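Putative TIM-barrel metal-dependent hydrolase (PDB 4DZI) is probably a hydrolase of the amidohydrolase family that uses a pair of metal ions, here cadmium, held in a TIM barrel. Local coordinates at residues A105-M110 with D160-A165; N6-D11 with D114-F119; N14-P19 with L148-D153. All blocks are in the same frame, centred on the assembly; numbering follows the deposited sequence.

All three contacts gather about the parallel strands 9-15, 115-121 and 163-165 of the barrel. Contact 2 is the strand pairing itself, buried along most of its length and joined by main-chain hydrogen bonds, with charged side chains at its exposed end. Contact 1, only partly buried, sets helix 103-113 against the start of strand 163-165 through apolar side chains and an arginine shaft. Contact 3 is buried and largely aromatic, joining the chain just beyond the cadmium ligand His15 to helix 136-153. Arg162 of contact 1 bonds to carbonyls of Ile115 and Glu116 in contact 2, while Arg106 of contact 1 reaches Asn14 and His15 in contact 3.

Contact 1: A105-M110 with D160-A165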
loop_
_atom_site.group_PDB
_atom_site.type_symbol
_atom_site.label_atom_id
_atom_site.label_comp_id
_atom_site.label_asym_id
_atom_site.label_seq_id
_atom_site.Cartn_x
_atom_site.Cartn_y
_atom_site.Cartn_z
ATOM N N ALA C 105 40.690 5.807 -0.984
ATOM C CA ALA C 105 40.442 5.218 -2.289
ATOM C C ALA C 105 39.141 5.756 -2.892
ATOM O O ALA C 105 39.053 5.953 -4.117
ATOM C CB ALA C 105 40.394 3.693 -2.209
ATOM N N ARG C 106 38.133 5.947 -2.039
ATOM C CA ARG C 106 36.830 6.455 -2.517
ATOM C C ARG C 106 36.920 7.871 -3.086
ATOM O O ARG C 106 36.341 8.150 -4.150
ATOM C CB ARG C 106 35.769 6.396 -1.404
ATOM C CG ARG C 106 34.354 6.710 -1.911
ATOM C CD ARG C 106 33.991 5.848 -3.110
ATOM N NE ARG C 106 32.538 5.890 -3.333
ATOM C CZ ARG C 106 31.688 5.030 -2.787
ATOM N NH1 ARG C 106 32.141 4.065 -2.002
ATOM N NH2 ARG C 106 30.373 5.154 -3.006
ATOM N N ILE C 107 37.682 8.736 -2.410
ATOM C CA ILE C 107 37.849 10.115 -2.869
ATOM C C ILE C 107 38.488 10.141 -4.256
ATOM O O ILE C 107 38.104 10.908 -5.123
ATOM C CB ILE C 107 38.727 10.945 -1.898
ATOM C CG1 ILE C 107 38.036 11.080 -0.545
ATOM C CG2 ILE C 107 39.039 12.322 -2.490
ATOM C CD1 ILE C 107 36.682 11.724 -0.653
ATOM N N ALA C 108 39.488 9.290 -4.466
ATOM C CA ALA C 108 40.125 9.224 -5.772
ATOM C C ALA C 108 39.178 8.757 -6.880
ATOM O O ALA C 108 39.249 9.244 -7.989
ATOM C CB ALA C 108 41.341 8.307 -5.700
ATOM N N VAL C 109 38.303 7.807 -6.569
ATOM C CA VAL C 109 37.270 7.394 -7.522
ATOM C C VAL C 109 36.241 8.512 -7.747
ATOM O O VAL C 109 35.810 8.708 -8.873
ATOM C CB VAL C 109 36.598 6.070 -7.048
ATOM C CG1 VAL C 109 35.315 5.763 -7.812
ATOM C CG2 VAL C 109 37.586 4.930 -7.256
ATOM N N MET C 110 35.867 9.239 -6.685
ATOM C CA MET C 110 34.978 10.396 -6.837
ATOM C C MET C 110 35.559 11.412 -7.815
ATOM O O MET C 110 34.847 11.976 -8.635
ATOM C CB MET C 110 34.661 11.064 -5.489
ATOM C CG MET C 110 33.750 10.144 -4.645
ATOM S SD MET C 110 33.640 10.655 -2.968
ATOM C CE MET C 110 33.022 12.327 -3.223
ATOM N N ASP C 160 37.604 18.171 4.188
ATOM C CA ASP C 160 37.643 18.238 2.721
ATOM C C ASP C 160 36.244 18.376 2.101
ATOM O O ASP C 160 36.103 18.692 0.919
ATOM C CB ASP C 160 38.453 17.090 2.084
ATOM C CG ASP C 160 37.807 15.712 2.273
ATOM O OD1 ASP C 160 36.620 15.643 2.630
ATOM O OD2 ASP C 160 38.515 14.693 2.082
ATOM N N HIS C 161 35.234 18.173 2.936
ATOM C CA HIS C 161 33.823 18.243 2.496
ATOM C C HIS C 161 33.526 17.458 1.233
ATOM O O HIS C 161 32.702 17.887 0.399
ATOM C CB HIS C 161 33.346 19.705 2.396
ATOM C CG HIS C 161 33.427 20.463 3.710
ATOM N ND1 HIS C 161 32.950 19.965 4.873
ATOM C CD2 HIS C 161 33.968 21.722 4.015
ATOM C CE1 HIS C 161 33.185 20.849 5.871
ATOM N NE2 HIS C 161 33.808 21.919 5.340
ATOM N N ARG C 162 34.156 16.292 1.084
ATOM C CA ARG C 162 33.905 15.426 -0.064
ATOM C C ARG C 162 32.823 14.392 0.290
ATOM O O ARG C 162 32.123 13.906 -0.593
ATOM C CB ARG C 162 35.166 14.640 -0.426
ATOM C CG ARG C 162 36.374 15.463 -0.898
ATOM C CD ARG C 162 36.033 16.374 -2.084
ATOM N NE ARG C 162 35.607 15.669 -3.301
ATOM C CZ ARG C 162 36.420 15.046 -4.152
ATOM N NH1 ARG C 162 37.734 15.004 -3.917
ATOM N NH2 ARG C 162 35.944 14.433 -5.227
ATOM N N ILE C 163 32.697 14.067 1.572
ATOM C CA ILE C 163 31.789 12.967 1.948
ATOM C C ILE C 163 30.893 13.361 3.094
ATOM O O ILE C 163 31.351 13.805 4.144
ATOM C CB ILE C 163 32.593 11.690 2.260
ATOM C CG1 ILE C 163 33.129 11.114 0.947
ATOM C CG2 ILE C 163 31.762 10.708 3.085
ATOM C CD1 ILE C 163 34.010 9.895 1.092
ATOM N N ILE C 164 29.581 13.247 2.878
ATOM C CA ILE C 164 28.643 13.435 3.976
ATOM C C ILE C 164 28.203 12.038 4.397
ATOM O O ILE C 164 27.397 11.432 3.695
ATOM C CB ILE C 164 27.416 14.248 3.493
ATOM C CG1 ILE C 164 27.851 15.647 3.038
ATOM C CG2 ILE C 164 26.351 14.316 4.582
ATOM C CD1 ILE C 164 28.591 16.392 4.113
ATOM N N ALA C 165 28.780 11.492 5.469
ATOM C CA ALA C 165 28.382 10.147 5.913
ATOM C C ALA C 165 27.294 10.303 6.940
ATOM O O ALA C 165 27.520 10.850 8.002
ATOM C CB ALA C 165 29.587 9.380 6.489
#
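This helix-on-sheet contact of the TIM barrel sets Ile107 and Met110, one turn apart on helix 103-113, against Arg162 and Ile163 where strand 163-165 begins. Ile107 touches with both branches. Its CD1 presses on Arg162 CB at 3.3 Å and reaches Ile163 CD1 at 3.7 Å, while its CG2 meets Arg162 NH1 at 3.3 Å. The first torsion of Ile107 (chi1 -64°) sends CG1 anti to the carbonyl carbon, and CG2 takes the position anti to N, which divides the two branches between the root and the tip of the arginine. Met110 works along its length: CB lies against Arg162 NH2, and SD is 4.0 Å from Ile163 CG1. A bend at chi3 (58°) brings Met110 CE to 3.2 Å from the carbonyl O of Arg162. No hydrogen bond crosses between the segments. Arg162, folded back at chi2 and chi3, is held by the neighbouring strand, NE to Glu116 O and NH2 to Ile115 O, and by helix 103-113, through a salt bridge of NH2 with Asp111. Asp160 OD1 accepts a hydrogen bond from Arg162 N at 3.0 Å, closing an Asx turn, while OD2 forms a salt bridge with Arg103. The turn leads the chain into strand 163-165, next to strand 115-121 in the parallel sheet, in keeping with the alternating strands and helices of a TIM barrel.

Contact 2: N6-D11 with D114-F119; sequences NYRVID and DIETAF
Arg8 lays one face of its guanidinium over the carboxylate of Glu116, the two planes only 11° apart. Glu116 OE1 is 3.6 Å from Arg8 NH1 but well out of the guanidinium plane, which makes this an attraction of charges with no N-H aimed at it; OE1 has a second salt bridge, to Arg386. Alongside this pair, strands 9-15 and 115-121 run as parallel neighbours in the TIM barrel. Val9 N donates to Asp114 O at 3.0 Å, and Val9 O accepts from Glu116 N at 2.8 Å. A beta bulge then shifts the register by one residue, pairing Ile10 with Thr117, and the regular pattern resumes as Asp11 N bonds to Thr117 O and Phe119 N to Asp11 O. On one face Val9 CG2 meets Ile115 CG1 at 3.8 Å, with Ile115 CD1 going on to the side chain of Asp11, whose OD2 is bonded to Ser355. Ile10 and Thr117 lie alongside each other on the other face; CG1 anti to the carbonyl carbon (chi1 -54°) and a second bend at chi2 bring Ile10 CD1 to 3.8 Å from Thr117 CB. At the bulge the buried Thr117 N has no hydrogen-bond partner and lies 3.6 Å from Val9 O.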
loop_
_atom_site.group_PDB
_atom_site.type_symbol
_atom_site.label_atom_id
_atom_site.label_comp_id
_atom_site.label_asym_id
_atom_site.label_seq_id
_atom_site.Cartn_x
_atom_site.Cartn_y
_atom_site.Cartn_z
ATOM N N ASN C 6 29.874 20.808 -17.065
ATOM C CA ASN C 6 30.891 21.828 -16.788
ATOM C C ASN C 6 31.094 22.040 -15.300
ATOM O O ASN C 6 31.804 22.955 -14.900
ATOM C CB ASN C 6 30.494 23.159 -17.451
ATOM C CG ASN C 6 30.502 23.078 -18.983
ATOM O OD1 ASN C 6 31.336 22.404 -19.552
ATOM N ND2 ASN C 6 29.564 23.764 -19.638
ATOM N N TYR C 7 30.460 21.212 -14.465
ATOM C CA TYR C 7 30.611 21.373 -13.023
ATOM C C TYR C 7 30.578 19.990 -12.402
ATOM O O TYR C 7 30.025 19.047 -13.027
ATOM C CB TYR C 7 29.467 22.227 -12.456
ATOM C CG TYR C 7 28.104 21.789 -12.985
ATOM C CD1 TYR C 7 27.372 20.758 -12.331
ATOM C CD2 TYR C 7 27.573 22.356 -14.144
ATOM C CE1 TYR C 7 26.140 20.337 -12.822
ATOM C CE2 TYR C 7 26.340 21.951 -14.641
ATOM C CZ TYR C 7 25.637 20.936 -13.973
ATOM O OH TYR C 7 24.414 20.548 -14.518
ATOM N N ARG C 8 31.168 19.870 -11.215
ATOM C CA ARG C 8 31.118 18.597 -10.447
ATOM C C ARG C 8 29.712 18.437 -9.919
ATOM O O ARG C 8 29.030 19.407 -9.683
ATOM C CB ARG C 8 32.116 18.602 -9.292
ATOM C CG ARG C 8 33.576 18.674 -9.761
ATOM C CD ARG C 8 34.467 19.200 -8.632
ATOM N NE ARG C 8 34.149 20.599 -8.311
ATOM C CZ ARG C 8 34.635 21.244 -7.251
ATOM N NH1 ARG C 8 34.304 22.512 -7.006
ATOM N NH2 ARG C 8 35.445 20.599 -6.423
ATOM N N VAL C 9 29.306 17.189 -9.699
ATOM C CA VAL C 9 27.952 16.946 -9.217
ATOM C C VAL C 9 27.942 16.632 -7.735
ATOM O O VAL C 9 28.985 16.368 -7.124
ATOM C CB VAL C 9 27.278 15.826 -10.026
ATOM C CG1 VAL C 9 27.253 16.199 -11.509
ATOM C CG2 VAL C 9 27.989 14.488 -9.839
ATOM N N ILE C 10 26.750 16.658 -7.127
ATOM C CA ILE C 10 26.583 16.283 -5.734
ATOM C C ILE C 10 25.637 15.065 -5.788
ATOM O O ILE C 10 24.517 15.205 -6.225
ATOM C CB ILE C 10 25.905 17.411 -4.936
ATOM C CG1 ILE C 10 26.678 18.732 -5.101
ATOM C CG2 ILE C 10 25.711 16.987 -3.463
ATOM C CD1 ILE C 10 28.032 18.754 -4.448
ATOM N N ASP C 11 26.127 13.896 -5.406
ATOM C CA ASP C 11 25.380 12.623 -5.535
ATOM C C ASP C 11 24.773 12.293 -4.182
ATOM O O ASP C 11 25.513 12.015 -3.218
ATOM C CB ASP C 11 26.382 11.537 -5.957
ATOM C CG ASP C 11 25.705 10.267 -6.444
ATOM O OD1 ASP C 11 24.585 9.995 -5.974
ATOM O OD2 ASP C 11 26.302 9.534 -7.279
ATOM N N ASP C 114 33.730 12.627 -11.303
ATOM C CA ASP C 114 33.330 14.049 -11.244
ATOM C C ASP C 114 32.296 14.390 -10.180
ATOM O O ASP C 114 31.510 15.266 -10.348
ATOM C CB ASP C 114 32.921 14.640 -12.593
ATOM C CG ASP C 114 33.330 16.127 -12.713
ATOM O OD1 ASP C 114 34.467 16.438 -12.373
ATOM O OD2 ASP C 114 32.567 16.929 -13.118
ATOM N N ILE C 115 32.363 13.679 -9.073
ATOM C CA ILE C 115 31.509 13.973 -7.922
ATOM C C ILE C 115 32.285 14.841 -6.911
ATOM O O ILE C 115 33.366 14.441 -6.434
ATOM C CB ILE C 115 31.059 12.661 -7.251
ATOM C CG1 ILE C 115 30.202 11.830 -8.220
ATOM C CG2 ILE C 115 30.263 12.981 -5.991
ATOM C CD1 ILE C 115 29.947 10.415 -7.674
ATOM N N GLU C 116 31.767 16.039 -6.609
ATOM C CA GLU C 116 32.376 16.852 -5.561
ATOM C C GLU C 116 32.043 16.296 -4.193
ATOM O O GLU C 116 32.929 16.101 -3.344
ATOM C CB GLU C 116 31.909 18.313 -5.611
ATOM C CG GLU C 116 32.369 19.038 -4.359
ATOM C CD GLU C 116 32.062 20.528 -4.342
ATOM O OE1 GLU C 116 31.482 21.068 -5.309
ATOM O OE2 GLU C 116 32.410 21.152 -3.318
ATOM N N THR C 117 30.753 16.032 -3.949
ATOM C CA THR C 117 30.353 15.540 -2.625
ATOM C C THR C 117 29.396 14.372 -2.831
ATOM O O THR C 117 28.535 14.458 -3.678
ATOM C CB THR C 117 29.654 16.641 -1.783
ATOM O OG1 THR C 117 30.560 17.752 -1.598
ATOM C CG2 THR C 117 29.241 16.146 -0.388
ATOM N N ALA C 118 29.603 13.300 -2.081
ATOM C CA ALA C 118 28.713 12.140 -2.123
ATOM C C ALA C 118 28.093 11.993 -0.747
ATOM O O ALA C 118 28.812 12.129 0.258
ATOM C CB ALA C 118 29.531 10.898 -2.440
ATOM N N PHE C 119 26.794 11.648 -0.684
ATOM C CA PHE C 119 26.177 11.237 0.598
ATOM C C PHE C 119 26.499 9.751 0.715
ATOM O O PHE C 119 26.205 8.998 -0.195
ATOM C CB PHE C 119 24.661 11.433 0.587
ATOM C CG PHE C 119 24.208 12.875 0.524
ATOM C CD1 PHE C 119 25.085 13.925 0.258
ATOM C CD2 PHE C 119 22.862 13.162 0.702
ATOM C CE1 PHE C 119 24.609 15.240 0.203
ATOM C CE2 PHE C 119 22.385 14.456 0.648
ATOM C CZ PHE C 119 23.264 15.503 0.409
#

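Contact 3: N14-P19 with L148-D153; sequences NHYYEP and LWLDED. With CD (cadmium ion), chain Q.
The backbones keep well apart, with Glu18 CA and Leu150 CA nearest at 9.0 Å, as the chain leaving strand 9-15 of the TIM barrel passes helix 136-153. Side chains fill the distance. Trp149 and Tyr16 form a T-shaped pair: the indole turns the edge of its six-membered ring to the face of the tyrosine, with ring centroids 5.3 Å apart and planes at 71°. Within this pair Trp149 CH2 comes nearest, 3.7 Å from Tyr16 CE1. With CG between its backbone N and carbonyl carbon (chi1 44°), the crowded position, Tyr16 presents a ring face to Trp149 CH2. Further along the same ring Leu150 CD1 packs obliquely, 3.4 Å from Tyr16 OH. Pro19 and Trp149 approach head-on from their two segments, Pro19 CD meeting the indole obliquely, tightly packed at 3.3 Å from Trp149 CZ2. Within the helix, Trp149 NE1 gives a weak hydrogen bond to Asp153 OD2 one turn on, which may bias the turn of the indole; Asp153 OD1 pairs with Arg25. The residue before Tyr16 belongs to the metal centre shared with Asp13, His230, Glu293 and Asp356: His15 NE2 binds the cadmium ion at 2.2 Å.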
loop_
_atom_site.group_PDB
_atom_site.type_symbol
_atom_site.label_atom_id
_atom_site.label_comp_id
_atom_site.label_asym_id
_atom_site.label_seq_id
_atom_site.Cartn_x
_atom_site.Cartn_y
_atom_site.Cartn_z
ATOM N N ASN C 14 25.031 7.362 -2.367
ATOM C CA ASN C 14 26.181 6.487 -2.565
ATOM C C ASN C 14 26.283 5.554 -1.374
ATOM O O ASN C 14 25.742 5.819 -0.314
ATOM C CB ASN C 14 27.476 7.321 -2.680
ATOM C CG ASN C 14 27.954 7.521 -4.111
ATOM O OD1 ASN C 14 29.172 7.489 -4.369
ATOM N ND2 ASN C 14 27.040 7.827 -5.030
ATOM N N HIS C 15 26.947 4.411 -1.574
ATOM C CA HIS C 15 27.152 3.447 -0.482
ATOM C C HIS C 15 28.592 3.040 -0.232
ATOM O O HIS C 15 29.420 3.095 -1.132
ATOM C CB HIS C 15 26.303 2.181 -0.745
ATOM C CG HIS C 15 24.830 2.453 -0.692
ATOM N ND1 HIS C 15 24.158 2.472 0.468
ATOM C CD2 HIS C 15 23.921 2.815 -1.685
ATOM C CE1 HIS C 15 22.871 2.803 0.243
ATOM N NE2 HIS C 15 22.714 3.012 -1.063
ATOM N N TYR C 16 28.863 2.656 1.012
ATOM C CA TYR C 16 30.013 1.826 1.358
ATOM C C TYR C 16 29.477 0.416 1.635
ATOM O O TYR C 16 28.251 0.204 1.765
ATOM C CB TYR C 16 30.728 2.379 2.598
ATOM C CG TYR C 16 29.773 2.778 3.672
ATOM C CD1 TYR C 16 29.140 1.817 4.482
ATOM C CD2 TYR C 16 29.454 4.124 3.886
ATOM C CE1 TYR C 16 28.223 2.199 5.458
ATOM C CE2 TYR C 16 28.524 4.513 4.857
ATOM C CZ TYR C 16 27.923 3.546 5.648
ATOM O OH TYR C 16 27.006 3.901 6.600
ATOM N N TYR C 17 30.387 -0.557 1.732
ATOM C CA TYR C 17 30.017 -1.884 2.202
ATOM C C TYR C 17 30.680 -2.007 3.570
ATOM O O TYR C 17 31.912 -1.853 3.716
ATOM C CB TYR C 17 30.511 -2.945 1.231
ATOM C CG TYR C 17 29.729 -2.963 -0.074
ATOM C CD1 TYR C 17 28.338 -3.093 -0.060
ATOM C CD2 TYR C 17 30.341 -2.794 -1.308
ATOM C CE1 TYR C 17 27.592 -3.139 -1.229
ATOM C CE2 TYR C 17 29.608 -2.803 -2.481
ATOM C CZ TYR C 17 28.226 -2.968 -2.444
ATOM O OH TYR C 17 27.507 -3.020 -3.623
ATOM N N GLU C 18 29.889 -2.242 4.595
ATOM C CA GLU C 18 30.440 -2.285 5.960
ATOM C C GLU C 18 31.389 -3.444 6.157
ATOM O O GLU C 18 31.134 -4.534 5.696
ATOM C CB GLU C 18 29.341 -2.437 7.004
ATOM C CG GLU C 18 28.345 -1.284 7.100
ATOM C CD GLU C 18 27.190 -1.354 6.099
ATOM O OE1 GLU C 18 27.207 -2.110 5.107
ATOM O OE2 GLU C 18 26.204 -0.639 6.346
ATOM N N PRO C 19 32.457 -3.214 6.914
ATOM C CA PRO C 19 33.247 -4.356 7.380
ATOM C C PRO C 19 32.467 -5.155 8.428
ATOM O O PRO C 19 31.481 -4.664 9.007
ATOM C CB PRO C 19 34.469 -3.686 8.010
ATOM C CG PRO C 19 33.935 -2.373 8.509
ATOM C CD PRO C 19 32.977 -1.928 7.420
ATOM N N LEU C 148 29.690 5.426 15.742
ATOM C CA LEU C 148 31.111 5.570 16.109
ATOM C C LEU C 148 31.988 4.959 15.015
ATOM O O LEU C 148 32.976 5.556 14.595
ATOM C CB LEU C 148 31.389 4.893 17.463
ATOM C CG LEU C 148 30.832 5.583 18.728
ATOM C CD1 LEU C 148 30.938 4.710 19.973
ATOM C CD2 LEU C 148 31.575 6.892 18.939
ATOM N N TRP C 149 31.637 3.745 14.562
ATOM C CA TRP C 149 32.356 3.123 13.485
ATOM C C TRP C 149 32.357 4.001 12.239
ATOM O O TRP C 149 33.361 4.148 11.534
ATOM C CB TRP C 149 31.770 1.718 13.161
ATOM C CG TRP C 149 32.284 1.330 11.804
ATOM C CD1 TRP C 149 33.552 0.850 11.500
ATOM C CD2 TRP C 149 31.635 1.573 10.504
ATOM N NE1 TRP C 149 33.713 0.728 10.163
ATOM C CE2 TRP C 149 32.563 1.128 9.498
ATOM C CE3 TRP C 149 30.367 2.056 10.103
ATOM C CZ2 TRP C 149 32.282 1.201 8.139
ATOM C CZ3 TRP C 149 30.082 2.107 8.723
ATOM C CH2 TRP C 149 31.032 1.696 7.759
ATOM N N LEU C 150 31.193 4.591 11.947
ATOM C CA LEU C 150 31.034 5.356 10.699
ATOM C C LEU C 150 31.911 6.608 10.718
ATOM O O LEU C 150 32.559 6.946 9.723
ATOM C CB LEU C 150 29.571 5.762 10.527
ATOM C CG LEU C 150 29.233 6.579 9.284
ATOM C CD1 LEU C 150 29.451 5.826 7.977
ATOM C CD2 LEU C 150 27.753 7.001 9.421
ATOM N N ASP C 151 31.936 7.263 11.861
ATOM C CA ASP C 151 32.710 8.506 11.979
ATOM C C ASP C 151 34.203 8.168 11.925
ATOM O O ASP C 151 35.023 8.962 11.470
ATOM C CB ASP C 151 32.374 9.199 13.292
ATOM C CG ASP C 151 32.820 10.694 13.314
ATOM O OD1 ASP C 151 32.887 11.336 12.242
ATOM O OD2 ASP C 151 33.053 11.211 14.422
ATOM N N GLU C 152 34.550 6.993 12.429
ATOM C CA GLU C 152 35.943 6.521 12.319
ATOM C C GLU C 152 36.414 6.183 10.902
ATOM O O GLU C 152 37.467 6.692 10.448
ATOM C CB GLU C 152 36.136 5.338 13.258
ATOM C CG GLU C 152 37.497 4.656 13.178
ATOM C CD GLU C 152 37.674 3.699 14.342
ATOM O OE1 GLU C 152 36.799 2.844 14.525
ATOM O OE2 GLU C 152 38.656 3.811 15.100
ATOM N N ASP C 153 35.662 5.345 10.172
ATOM C CA ASP C 153 36.111 4.924 8.838
ATOM C C ASP C 153 35.815 5.943 7.718
ATOM O O ASP C 153 36.587 6.045 6.736
ATOM C CB ASP C 153 35.544 3.550 8.433
ATOM C CG ASP C 153 36.274 2.379 9.083
ATOM O OD1 ASP C 153 37.034 2.585 10.063
ATOM O OD2 ASP C 153 36.067 1.248 8.640
HETATM CD CD CD Q . 20.974 3.869 -2.079
#